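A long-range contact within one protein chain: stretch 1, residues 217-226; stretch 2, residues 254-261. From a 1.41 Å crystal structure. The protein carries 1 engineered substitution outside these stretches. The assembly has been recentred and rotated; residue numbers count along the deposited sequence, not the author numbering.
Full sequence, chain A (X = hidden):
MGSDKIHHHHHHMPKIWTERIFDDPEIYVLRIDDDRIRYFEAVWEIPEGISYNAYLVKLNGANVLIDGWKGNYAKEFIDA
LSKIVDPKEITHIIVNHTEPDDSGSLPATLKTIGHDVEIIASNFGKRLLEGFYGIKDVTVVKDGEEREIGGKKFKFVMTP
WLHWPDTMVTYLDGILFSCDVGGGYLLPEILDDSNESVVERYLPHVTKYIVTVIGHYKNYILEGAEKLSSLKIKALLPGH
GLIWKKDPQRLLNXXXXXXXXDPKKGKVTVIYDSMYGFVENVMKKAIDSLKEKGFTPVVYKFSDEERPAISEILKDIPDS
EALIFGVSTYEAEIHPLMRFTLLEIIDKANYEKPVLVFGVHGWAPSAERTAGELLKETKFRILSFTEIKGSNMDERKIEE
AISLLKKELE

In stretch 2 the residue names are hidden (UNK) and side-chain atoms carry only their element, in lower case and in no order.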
# COMPACT_ATOMS: atom_id res chain seq x y z
N TYR A 217 -5.79 -20.14 -0.78
CA TYR A 217 -5.98 -21.59 -0.80
C TYR A 217 -7.30 -21.98 -0.15
O TYR A 217 -7.42 -23.07 0.43
CB TYR A 217 -4.81 -22.27 -0.09
CG TYR A 217 -3.45 -21.83 -0.60
CD1 TYR A 217 -2.98 -22.27 -1.82
CD2 TYR A 217 -2.66 -20.95 0.13
CE1 TYR A 217 -1.74 -21.86 -2.31
CE2 TYR A 217 -1.43 -20.53 -0.34
CZ TYR A 217 -0.97 -20.99 -1.56
OH TYR A 217 0.26 -20.56 -2.02
N LYS A 218 -8.30 -21.11 -0.23
CA LYS A 218 -9.54 -21.38 0.49
C LYS A 218 -10.20 -22.69 0.05
O LYS A 218 -10.89 -23.34 0.84
CB LYS A 218 -10.49 -20.18 0.41
CG LYS A 218 -10.96 -19.83 -0.98
CD LYS A 218 -11.74 -18.51 -0.94
CE LYS A 218 -12.43 -18.19 -2.26
NZ LYS A 218 -11.55 -18.39 -3.43
N ASN A 219 -9.99 -23.11 -1.20
CA ASN A 219 -10.55 -24.39 -1.63
C ASN A 219 -9.96 -25.55 -0.82
O ASN A 219 -10.64 -26.56 -0.59
CB ASN A 219 -10.32 -24.61 -3.13
CG ASN A 219 -8.88 -24.97 -3.47
OD1 ASN A 219 -8.01 -24.10 -3.62
ND2 ASN A 219 -8.62 -26.28 -3.58
N TYR A 220 -8.73 -25.39 -0.34
CA TYR A 220 -8.11 -26.44 0.48
C TYR A 220 -8.64 -26.46 1.90
O TYR A 220 -8.48 -27.47 2.60
CB TYR A 220 -6.59 -26.25 0.49
CG TYR A 220 -5.91 -26.64 -0.80
CD1 TYR A 220 -5.55 -27.97 -1.04
CD2 TYR A 220 -5.59 -25.70 -1.76
CE1 TYR A 220 -4.93 -28.33 -2.22
CE2 TYR A 220 -4.98 -26.04 -2.93
CZ TYR A 220 -4.64 -27.36 -3.16
OH TYR A 220 -4.01 -27.69 -4.34
N ILE A 221 -9.29 -25.38 2.35
CA ILE A 221 -10.01 -25.42 3.62
C ILE A 221 -11.15 -26.41 3.51
O ILE A 221 -11.37 -27.22 4.42
CB ILE A 221 -10.53 -24.01 3.98
CG1 ILE A 221 -9.38 -23.09 4.35
CG2 ILE A 221 -11.57 -24.07 5.13
CD1 ILE A 221 -9.82 -21.64 4.52
N LEU A 222 -11.88 -26.36 2.41
CA LEU A 222 -13.00 -27.27 2.22
C LEU A 222 -12.52 -28.71 2.14
O LEU A 222 -13.12 -29.61 2.75
CB LEU A 222 -13.76 -26.87 0.96
CG LEU A 222 -14.27 -25.43 1.00
CD1 LEU A 222 -15.00 -25.12 -0.30
CD2 LEU A 222 -15.18 -25.21 2.20
N GLU A 223 -11.43 -28.96 1.41
CA GLU A 223 -10.86 -30.30 1.35
C GLU A 223 -10.39 -30.76 2.72
O GLU A 223 -10.59 -31.92 3.10
CB GLU A 223 -9.69 -30.34 0.37
CG GLU A 223 -10.07 -30.28 -1.08
CD GLU A 223 -8.91 -30.66 -1.99
OE1 GLU A 223 -7.93 -31.28 -1.51
OE2 GLU A 223 -8.98 -30.34 -3.20
N GLY A 224 -9.71 -29.88 3.47
CA GLY A 224 -9.23 -30.25 4.78
C GLY A 224 -10.36 -30.54 5.75
O GLY A 224 -10.29 -31.51 6.52
N ALA A 225 -11.40 -29.71 5.74
CA ALA A 225 -12.55 -29.97 6.61
C ALA A 225 -13.20 -31.31 6.29
O ALA A 225 -13.62 -32.03 7.19
CB ALA A 225 -13.56 -28.84 6.46
N GLU A 226 -13.29 -31.65 5.00
CA GLU A 226 -13.85 -32.95 4.60
C GLU A 226 -13.00 -34.08 5.16
O GLU A 226 -13.53 -35.10 5.65
CB GLU A 226 -13.87 -33.02 3.07
CG GLU A 226 -14.19 -34.38 2.47
CD GLU A 226 -15.65 -34.75 2.63
OE1 GLU A 226 -16.51 -33.88 2.34
OE2 GLU A 226 -15.94 -35.89 3.04
N UNK A 254 -17.27 -22.11 10.96
CA UNK A 254 -16.90 -20.76 10.57
C UNK A 254 -15.84 -20.79 9.47
O UNK A 254 -15.95 -20.05 8.48
c UNK A 254 -16.61 -16.42 11.10
c UNK A 254 -16.13 -18.53 11.48
n UNK A 254 -17.14 -17.60 11.38
n UNK A 254 -15.30 -16.55 11.03
c UNK A 254 -14.97 -17.86 11.25
c UNK A 254 -16.40 -19.97 11.78
N UNK A 255 -14.82 -21.64 9.62
CA UNK A 255 -13.80 -21.76 8.57
C UNK A 255 -14.45 -22.13 7.24
O UNK A 255 -14.14 -21.56 6.20
c UNK A 255 -9.17 -21.60 9.27
c UNK A 255 -11.48 -22.19 9.52
c UNK A 255 -11.49 -21.53 10.75
o UNK A 255 -8.03 -20.34 10.92
c UNK A 255 -10.36 -20.92 11.24
c UNK A 255 -9.19 -20.95 10.49
c UNK A 255 -12.74 -22.81 8.97
c UNK A 255 -10.31 -22.21 8.79
N UNK A 256 -15.39 -23.08 7.27
CA UNK A 256 -16.04 -23.51 6.03
C UNK A 256 -16.92 -22.40 5.46
O UNK A 256 -16.93 -22.17 4.25
c UNK A 256 -15.89 -25.95 6.54
c UNK A 256 -16.84 -24.81 6.29
c UNK A 256 -17.74 -25.13 5.12
N UNK A 257 -17.65 -21.69 6.32
CA UNK A 257 -18.50 -20.60 5.86
C UNK A 257 -17.68 -19.50 5.19
O UNK A 257 -18.08 -18.96 4.14
o UNK A 257 -20.09 -18.96 6.62
c UNK A 257 -19.27 -20.02 7.05
N UNK A 258 -16.54 -19.15 5.77
CA UNK A 258 -15.67 -18.15 5.16
C UNK A 258 -15.13 -18.67 3.83
O UNK A 258 -15.11 -17.94 2.83
c UNK A 258 -15.13 -17.02 7.32
c UNK A 258 -14.55 -17.75 6.13
c UNK A 258 -13.47 -16.89 5.44
N UNK A 259 -14.67 -19.92 3.80
CA UNK A 259 -14.12 -20.47 2.57
C UNK A 259 -15.16 -20.48 1.44
O UNK A 259 -14.81 -20.23 0.28
c UNK A 259 -13.58 -21.88 2.82
N UNK A 260 -16.42 -20.77 1.77
CA UNK A 260 -17.47 -20.79 0.75
C UNK A 260 -17.99 -19.40 0.44
O UNK A 260 -18.68 -19.24 -0.57
c UNK A 260 -19.50 -24.07 1.14
n UNK A 260 -21.41 -24.94 2.49
c UNK A 260 -18.65 -21.67 1.19
c UNK A 260 -20.55 -23.74 2.14
c UNK A 260 -18.29 -23.15 1.26
N UNK A 261 -17.71 -18.42 1.28
CA UNK A 261 -18.23 -17.06 1.10
C UNK A 261 -19.72 -16.95 1.38
O UNK A 261 -20.42 -16.22 0.68

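Position 254 carries one carbon followed by a five-membered ring of three carbons and two nitrogens, which only histidine supplies. The side chain is out of reach of stretch 1. His254 takes the t rotamer, and its NE2 is hydrogen-bonded elsewhere in the structure.

At position 255 one carbon leads to a six-membered carbon ring bearing a single oxygen, the pattern of tyrosine. Its CA-to-CB bond points toward stretch 1, where Ile221 CG2 lies 4.2 Å from the CB of 255 and 3.7 Å from its backbone O. Tyr255 presents its ring edge to this methyl, which sits near the ring plane, while the hydroxyl is satisfied by a hydrogen bond elsewhere.

Position 256 has three side-chain carbons, the first carrying the other two, so the branch lies at CB and the residue is valine. Although the CA-to-CB bond of Val256 points sideways, both methyls reach the other helix: CG1 is 3.9 Å from Leu222 CD2, and CG2 is 3.7 Å from Ala225 CB. One short branched side chain thus bridges two residues nearly a turn apart.

Position 257 shows one carbon and one oxygen, a serine. It points away from stretch 1 and makes no contact there; the OG of Ser257 instead bonds to a residue just outside the stretches.

At position 258 the three-carbon branched pattern recurs, giving a second valine. Val258 is buried, but its side chain makes no contact with stretch 1, so its burial owes little to this contact.

A single carbon at position 259 identifies alanine. This CB points toward stretch 1 and lies 3.6 Å from Lys218 O, 3.8 Å from Ile221 CG2 and 3.7 Å from Leu222 CD2. Ala259 has the largest area covered by the other stretch, and its small side chain accompanies a close backbone approach, with Lys218 CA and Ala259 CA 5.1 Å apart.

Position 260 bears four carbons in a row ending in nitrogen, a lysine. Its CA-to-CB bond points away, yet the aliphatic chain of Lys260 still brings CG within 3.8 Å of Leu222 CD2.

Position 261 has no side-chain atoms and is glycine. Its phi of 72° is a value that glycine tolerates readily, and Gly261 leaves the helix through a Schellman motif, in which its N bonds to Val258 O at 3.1 Å.

The two helices run roughly antiparallel, with 144° between their directions, and their axes approach to 8.7 Å. No hydrogen bond crosses between them; the contact rests on apolar packing that buries 368 Å² in all. Near the start of helix 218-226, Ala259 fits against Lys218, Ile221 and Leu222. Farther along that helix, Val256 takes over against Leu222 and Ala225, as the opposed chain directions require. Leu222 links these regions, since its CD2 touches Val256, Ala259 and Lys260, while Ile221 fills the neighbouring space between Tyr255 and Ala259.

Stretch 2, residues 254-261: HYVSVAKG
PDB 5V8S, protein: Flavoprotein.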